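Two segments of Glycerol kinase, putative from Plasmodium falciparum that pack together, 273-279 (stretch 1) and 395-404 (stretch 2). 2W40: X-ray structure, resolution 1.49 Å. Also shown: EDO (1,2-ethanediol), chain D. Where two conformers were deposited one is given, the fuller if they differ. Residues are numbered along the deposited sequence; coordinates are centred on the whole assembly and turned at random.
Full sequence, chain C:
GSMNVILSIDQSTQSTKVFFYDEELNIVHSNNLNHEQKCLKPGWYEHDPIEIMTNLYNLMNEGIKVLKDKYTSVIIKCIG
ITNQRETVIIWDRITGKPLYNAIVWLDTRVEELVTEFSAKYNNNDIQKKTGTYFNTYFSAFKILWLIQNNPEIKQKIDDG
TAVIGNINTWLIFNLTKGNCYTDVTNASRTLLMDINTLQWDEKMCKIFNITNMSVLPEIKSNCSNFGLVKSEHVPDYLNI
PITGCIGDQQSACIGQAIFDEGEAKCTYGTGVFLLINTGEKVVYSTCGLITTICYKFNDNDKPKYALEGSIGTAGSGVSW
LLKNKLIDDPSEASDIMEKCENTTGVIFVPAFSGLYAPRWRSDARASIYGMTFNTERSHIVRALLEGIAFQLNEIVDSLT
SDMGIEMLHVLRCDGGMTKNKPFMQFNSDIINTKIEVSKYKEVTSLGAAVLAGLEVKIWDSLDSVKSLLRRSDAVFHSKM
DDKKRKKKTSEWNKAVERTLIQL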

# COMPACT_ATOMS: atom_id res chain seq x y z
N PHE C 273 3.06 23.69 2.79
CA PHE C 273 4.06 24.62 3.33
C PHE C 273 3.41 25.66 4.25
O PHE C 273 2.61 26.45 3.80
CB PHE C 273 4.82 25.30 2.21
CG PHE C 273 5.43 24.29 1.26
CD1 PHE C 273 6.69 23.74 1.55
CD2 PHE C 273 4.77 23.79 0.20
CE1 PHE C 273 7.21 22.74 0.76
CE2 PHE C 273 5.37 22.86 -0.62
CZ PHE C 273 6.56 22.32 -0.26
N LEU C 274 3.80 25.64 5.53
CA LEU C 274 3.31 26.60 6.52
C LEU C 274 4.43 27.60 6.73
O LEU C 274 5.55 27.21 7.10
CB LEU C 274 2.94 25.88 7.80
CG LEU C 274 2.09 26.72 8.82
CD1 LEU C 274 1.38 25.83 9.80
CD2 LEU C 274 3.04 27.60 9.54
N LEU C 275 4.12 28.90 6.55
CA LEU C 275 5.04 29.94 6.91
C LEU C 275 4.41 30.88 7.92
O LEU C 275 3.24 31.30 7.78
CB LEU C 275 5.51 30.74 5.72
CG LEU C 275 6.54 30.01 4.80
CD1 LEU C 275 5.86 29.04 3.81
CD2 LEU C 275 7.41 31.04 4.03
N ILE C 276 5.21 31.24 8.90
CA ILE C 276 4.82 32.32 9.84
C ILE C 276 5.74 33.50 9.70
O ILE C 276 6.96 33.32 9.75
CB ILE C 276 4.76 31.80 11.32
CG1 ILE C 276 4.17 32.90 12.25
CG2 ILE C 276 6.10 31.20 11.81
CD1 ILE C 276 3.62 32.39 13.64
N ASN C 277 5.19 34.72 9.64
CA ASN C 277 5.95 35.92 9.55
C ASN C 277 6.54 36.28 10.92
O ASN C 277 5.83 36.37 11.89
CB ASN C 277 5.03 37.00 8.98
CG ASN C 277 5.72 38.32 8.62
OD1 ASN C 277 6.57 38.83 9.34
ND2 ASN C 277 5.21 38.95 7.54
N THR C 278 7.86 36.41 10.99
CA THR C 278 8.56 36.71 12.25
C THR C 278 9.01 38.18 12.27
O THR C 278 9.84 38.59 13.10
CB THR C 278 9.75 35.73 12.53
OG1 THR C 278 10.74 35.93 11.53
CG2 THR C 278 9.34 34.22 12.59
N GLY C 279 8.44 38.98 11.37
CA GLY C 279 8.81 40.41 11.28
C GLY C 279 10.27 40.57 10.86
O GLY C 279 10.81 39.75 10.12
C1 EDO D . 5.70 17.10 17.29
O1 EDO D . 4.32 17.22 17.83
C2 EDO D . 6.29 18.28 16.49
O2 EDO D . 7.38 19.13 16.96
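Stretch 2 (395-404) IVDSLTSDMG

Stretch 2 is the end of an α-helix laid along the β-strand of stretch 1. The helix runs through residues 395-403, having begun earlier in the chain, and the strand likewise enters from upstream. Their N-to-C directions differ by only 14°, so the two elements run nearly parallel, with axes 10.3 Å apart at closest approach. That spacing leaves room for one layer of interlocking side chains and keeps the backbones out of each other's reach: the CA atoms of L274 and I395 lie 7.9 Å apart, those of I276 and L399 8.2 Å, and those of T278 and M403 8.6 Å. Every second residue of the strand is thus matched with every fourth of the helix, because two steps along an extended chain cover nearly the same length as four residues of helix.

The helix is held by its own backbone hydrogen bonds, among them L399 N to I395 O and M403 N to L399 O, both 2.9 Å. These bonds pair the amides and carbonyls of successive turns, and the face carrying I395, L399 and M403 is turned toward the strand.

The contact itself is apolar, with no hydrogen bond crossing between the stretches. In the strand, L274 and I276 point toward the helix, whereas F273, L275 and N277 point away, the usual alternation of an extended chain. L274 touches three helix residues: its CB lies 4.2 Å from CG2 of I395, its CD1 3.9 Å from CG2 of V396, and its CD2 3.5 Å from CD1 of L399, the closest contact between the stretches. A branched leucine suits this place because its spread of apolar atoms can fill a pocket lined by several helix residues. The CA-to-CB bond of V396 points sideways relative to the strand, yet its CG2 still reaches this cluster. Two residues further along the strand, I276 CD1 lies 4.1 Å from CD2 of L399 and 3.9 Å from CG of M403, so L399 packs against both L274 and I276. M403, unbranched and flexible, adopts an m, m, m conformation and brings its SD to 4.0 Å from CG2 of T278. The threonine offers a methyl here, while its OG1 hydrogen-bonds to a residue just outside the stretch.

Polar groups are served away from this apolar layer. In the strand, N277 OD1 accepts a hydrogen bond from G279 N at 2.8 Å, joining the side chain to the backbone two residues on. D397 and S398, out of reach of the strand, bind 1,2-ethanediol, probably from the crystallisation liquor: its O1 donates to D397 OD2 at 2.8 Å and its O2 to S398 OG at 2.7 Å. D402 has both carboxylate oxygens hydrogen-bonded elsewhere in the structure.

G404 ends the helix in a Schellman motif. Its phi of 62° is a value that glycine, lacking a CB, adopts readily, and its N bonds back to S401 O at 3.2 Å. The chain leaves helical geometry at G404, directly after M403, the last helix residue in contact with the strand.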

# COMPACT_ATOMS: atom_id res chain seq x y z
N ILE C 395 4.29 20.10 12.71
CA ILE C 395 4.74 21.41 12.33
C ILE C 395 4.16 22.48 13.24
O ILE C 395 4.90 23.35 13.72
CB ILE C 395 4.49 21.71 10.83
CG1 ILE C 395 5.49 20.88 9.97
CG2 ILE C 395 4.64 23.19 10.47
CD1 ILE C 395 5.16 20.82 8.46
N VAL C 396 2.85 22.42 13.49
CA VAL C 396 2.20 23.45 14.34
C VAL C 396 2.76 23.39 15.76
O VAL C 396 3.01 24.40 16.43
CB VAL C 396 0.69 23.33 14.32
CG1 VAL C 396 0.05 24.29 15.45
CG2 VAL C 396 0.21 23.64 12.84
N ASP C 397 3.01 22.17 16.23
CA ASP C 397 3.59 22.02 17.55
C ASP C 397 4.99 22.65 17.61
O ASP C 397 5.34 23.32 18.62
CB ASP C 397 3.61 20.56 17.98
CG ASP C 397 2.23 20.01 18.36
OD1 ASP C 397 1.28 20.79 18.68
OD2 ASP C 397 2.09 18.78 18.31
N SER C 398 5.82 22.45 16.57
CA SER C 398 7.11 23.08 16.56
C SER C 398 6.96 24.63 16.55
O SER C 398 7.72 25.33 17.19
CB SER C 398 7.92 22.57 15.33
OG SER C 398 8.25 21.22 15.45
N LEU C 399 6.05 25.13 15.74
CA LEU C 399 5.88 26.55 15.53
C LEU C 399 5.48 27.18 16.85
O LEU C 399 6.00 28.25 17.21
CB LEU C 399 4.79 26.81 14.53
CG LEU C 399 4.27 28.20 14.30
CD1 LEU C 399 3.47 28.21 12.94
CD2 LEU C 399 3.40 28.69 15.42
N THR C 400 4.52 26.58 17.57
CA THR C 400 4.10 27.21 18.85
C THR C 400 5.26 27.20 19.83
O THR C 400 5.46 28.16 20.57
CB THR C 400 2.81 26.61 19.41
OG1 THR C 400 2.97 25.22 19.59
CG2 THR C 400 1.62 26.86 18.45
N SER C 401 6.07 26.14 19.85
CA SER C 401 7.27 26.14 20.70
C SER C 401 8.26 27.20 20.35
O SER C 401 8.73 27.98 21.21
CB SER C 401 7.94 24.77 20.63
OG SER C 401 9.11 24.72 21.45
N ASP C 402 8.65 27.24 19.08
CA ASP C 402 9.58 28.25 18.61
C ASP C 402 9.09 29.69 18.82
O ASP C 402 9.92 30.59 19.09
CB ASP C 402 9.86 28.07 17.14
CG ASP C 402 10.83 26.94 16.84
OD1 ASP C 402 11.71 26.63 17.71
OD2 ASP C 402 10.75 26.47 15.69
N MET C 403 7.76 29.92 18.72
CA MET C 403 7.19 31.27 18.82
C MET C 403 6.86 31.64 20.26
O MET C 403 6.52 32.81 20.51
CB MET C 403 6.03 31.52 17.90
CG MET C 403 6.31 31.48 16.37
SD MET C 403 7.59 32.60 15.77
CE MET C 403 6.59 34.12 15.72
N GLY C 404 7.01 30.71 21.19
CA GLY C 404 6.65 31.01 22.60
C GLY C 404 5.17 31.36 22.82
O GLY C 404 4.84 32.13 23.78